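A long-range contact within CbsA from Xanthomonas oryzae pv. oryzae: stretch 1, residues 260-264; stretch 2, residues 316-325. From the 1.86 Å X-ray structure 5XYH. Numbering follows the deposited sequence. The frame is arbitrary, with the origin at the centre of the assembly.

Stretch 1 (260-264) STFYQ
Stretch 2, residues 316-325: VNTYVNSGRV

Stretch 2 is a helix from Val316 to Gly323, held by i to i+4 bonds such as Val320 N to Val316 O (2.9 Å) and Arg324 N to Val320 O (2.8 Å); Arg324, at phi/psi -65/135, is the first residue to leave helical values. Stretch 1 is a short turn. Ser260 is extended (-58/162), Thr261, Phe262 and Tyr263 have helical phi/psi without the regular bonds, and Gln264 turns to 51/46, its N bonding to Ser260 O at 2.8 Å. The turn lies against the helix with the CA atoms of Ser260 and Asn317 in closest register, 5.1 Å apart, and its later residues meet later residues of stretch 2. The contact buries 366 Å² in all; stretch 2 contributes Val316, Asn317, Val320 and Asn321 from the helix, and Arg324 just beyond its end.

The polar anchor is Asn317. Its CA-to-CB bond points sideways, but chi1 -77° (m) and chi2 -21° bring the amide to the start of the turn. There OD1 accepts a nearly linear bond from Thr261 N (2.8 Å, 169°). This backbone NH has no partner within its own turn, so a side-chain carbonyl suits it well. Thr261 adopts m (-66°), and its OG1 receives a weak bond from Asn317 ND2 (3.4 Å, 125°); an amide can thus accept and donate to the same residue.

Ser260 points toward the helix with chi1 56° (p). Its OG lies 3.5 Å from Val320 CG2, and its polar needs are met elsewhere in the structure. Ser260 sits close to the helix, its CA 3.3 Å from Asn317 OD1. One turn along the helix, Val320 is t (160°) and supplies the apolar centre: its CG1 is 4.2 Å from Phe262 CB and 3.7 Å from Tyr263 CE2, approaching the tyrosine ring obliquely. Tyr263 is m (-68°, chi2 -62°); its CA-to-CB bond runs sideways, yet its far end comes nearer stretch 2, with OH 4.2 Å from Arg324 CB.

Phe262 (t, -174°; chi2 68°) points toward the helix and presents a ring face to Arg324. The arginine begins p (58°), then extends through chi2 -177° and chi3 165° before chi4 turns to 99°, laying its guanidinium flat on the ring with planes at 10° and centres 3.8 Å apart. Arg324 CZ is 3.8 Å from the ring centroid of Phe262, a cation-pi contact, and Arg324 CD is 3.6 Å from that centroid, a CH-pi contact. Arginine suits this place because its planar cation can cover an aromatic face while its N-H groups bond in the plane. Here NE and NH2 of Arg324 both donate to Asn321 OD1, at 3.0 and 3.1 Å, so the same guanidinium is bonded through its edge to Asn321 while its face lies on Phe262.

Asn321 (m, -65°; chi2 -23°) also accepts from a bridging water, 2.9 Å from its OD1. That water receives Phe262 N at 3.0 Å and donates weakly to Asn317 OD1 at 3.3 Å, so it links two helix asparagines to a second NH of the turn.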

# COMPACT_ATOMS: atom_id res chain seq x y z
N SER A 260 -18.07 18.85 0.28
CA SER A 260 -18.43 18.43 1.63
C SER A 260 -17.19 18.43 2.52
O SER A 260 -16.05 18.39 2.06
CB SER A 260 -19.03 17.02 1.61
OG SER A 260 -18.10 16.13 0.99
N THR A 261 -17.45 18.43 3.84
CA THR A 261 -16.37 18.37 4.82
C THR A 261 -15.46 17.17 4.56
O THR A 261 -14.23 17.31 4.57
CB THR A 261 -16.93 18.30 6.24
OG1 THR A 261 -17.60 19.53 6.56
CG2 THR A 261 -15.81 18.08 7.22
N PHE A 262 -16.04 16.01 4.29
CA PHE A 262 -15.25 14.79 4.15
C PHE A 262 -14.27 14.86 2.98
O PHE A 262 -13.16 14.33 3.07
CB PHE A 262 -16.16 13.58 4.00
CG PHE A 262 -15.43 12.26 4.00
CD1 PHE A 262 -14.81 11.80 5.16
CD2 PHE A 262 -15.38 11.47 2.85
CE1 PHE A 262 -14.13 10.56 5.17
CE2 PHE A 262 -14.71 10.24 2.84
CZ PHE A 262 -14.09 9.78 4.01
N TYR A 263 -14.67 15.49 1.87
CA TYR A 263 -13.78 15.51 0.71
C TYR A 263 -12.99 16.81 0.58
O TYR A 263 -11.94 16.79 -0.07
CB TYR A 263 -14.57 15.22 -0.58
CG TYR A 263 -15.09 13.80 -0.64
CD1 TYR A 263 -14.21 12.71 -0.64
CD2 TYR A 263 -16.45 13.54 -0.66
CE1 TYR A 263 -14.69 11.41 -0.66
CE2 TYR A 263 -16.94 12.24 -0.68
CZ TYR A 263 -16.05 11.17 -0.69
OH TYR A 263 -16.54 9.87 -0.72
N GLN A 264 -13.44 17.90 1.20
CA GLN A 264 -12.69 19.16 1.26
C GLN A 264 -12.23 19.62 -0.12
O GLN A 264 -11.07 19.97 -0.31
CB GLN A 264 -11.45 19.08 2.15
CG GLN A 264 -11.48 18.38 3.47
CD GLN A 264 -10.13 18.58 4.14
OE1 GLN A 264 -9.26 17.68 4.14
NE2 GLN A 264 -9.90 19.80 4.66
N VAL A 316 -24.85 19.19 1.29
CA VAL A 316 -23.82 18.27 0.78
C VAL A 316 -23.26 17.40 1.89
O VAL A 316 -22.91 16.23 1.65
CB VAL A 316 -22.68 19.02 0.04
CG1 VAL A 316 -23.20 19.63 -1.25
CG2 VAL A 316 -22.00 20.07 0.92
N ASN A 317 -23.17 17.91 3.12
CA ASN A 317 -22.62 17.09 4.19
C ASN A 317 -23.56 15.95 4.56
O ASN A 317 -23.13 14.79 4.66
CB ASN A 317 -22.32 17.96 5.42
CG ASN A 317 -21.05 18.76 5.25
OD1 ASN A 317 -20.20 18.43 4.43
ND2 ASN A 317 -20.91 19.82 6.05
N THR A 318 -24.84 16.25 4.76
CA THR A 318 -25.79 15.18 5.06
C THR A 318 -25.78 14.14 3.96
O THR A 318 -25.75 12.93 4.23
CB THR A 318 -27.20 15.75 5.25
OG1 THR A 318 -27.20 16.71 6.31
CG2 THR A 318 -28.20 14.64 5.58
N TYR A 319 -25.76 14.60 2.71
CA TYR A 319 -25.80 13.69 1.56
C TYR A 319 -24.58 12.79 1.53
O TYR A 319 -24.70 11.56 1.50
CB TYR A 319 -25.89 14.50 0.27
CG TYR A 319 -26.20 13.67 -0.96
CD1 TYR A 319 -27.52 13.41 -1.34
CD2 TYR A 319 -25.18 13.18 -1.78
CE1 TYR A 319 -27.80 12.67 -2.49
CE2 TYR A 319 -25.45 12.44 -2.92
CZ TYR A 319 -26.76 12.18 -3.27
OH TYR A 319 -27.04 11.45 -4.41
N VAL A 320 -23.38 13.39 1.55
CA VAL A 320 -22.13 12.63 1.47
C VAL A 320 -22.01 11.68 2.66
O VAL A 320 -21.70 10.49 2.49
CB VAL A 320 -20.94 13.59 1.38
CG1 VAL A 320 -19.63 12.91 1.79
CG2 VAL A 320 -20.83 14.18 -0.04
N ASN A 321 -22.27 12.18 3.87
CA ASN A 321 -22.14 11.33 5.06
C ASN A 321 -23.18 10.22 5.10
O ASN A 321 -22.93 9.17 5.68
CB ASN A 321 -22.21 12.17 6.34
CG ASN A 321 -21.06 13.14 6.47
OD1 ASN A 321 -19.99 12.93 5.88
ND2 ASN A 321 -21.25 14.20 7.26
N SER A 322 -24.35 10.44 4.50
CA SER A 322 -25.30 9.33 4.42
C SER A 322 -24.81 8.25 3.48
O SER A 322 -25.06 7.06 3.72
CB SER A 322 -26.68 9.83 3.96
OG SER A 322 -26.69 10.11 2.57
N GLY A 323 -24.10 8.61 2.41
CA GLY A 323 -23.84 7.66 1.34
C GLY A 323 -22.45 7.07 1.25
O GLY A 323 -22.28 5.99 0.66
N ARG A 324 -21.44 7.75 1.78
CA ARG A 324 -20.08 7.25 1.64
C ARG A 324 -19.91 5.92 2.37
O ARG A 324 -20.37 5.75 3.50
CB ARG A 324 -19.07 8.28 2.17
CG ARG A 324 -19.23 8.71 3.63
CD ARG A 324 -18.18 9.79 3.92
NE ARG A 324 -18.37 10.57 5.15
CZ ARG A 324 -17.73 10.34 6.29
NH1 ARG A 324 -16.89 9.32 6.37
NH2 ARG A 324 -17.94 11.11 7.36
N VAL A 325 -19.25 4.97 1.70
CA VAL A 325 -18.97 3.71 2.38
C VAL A 325 -17.71 3.84 3.23
O VAL A 325 -17.59 3.18 4.26
CB VAL A 325 -18.89 2.54 1.38
CG1 VAL A 325 -20.23 2.39 0.66
CG2 VAL A 325 -17.75 2.72 0.37
O HOH W 1 -18.90 15.41 4.87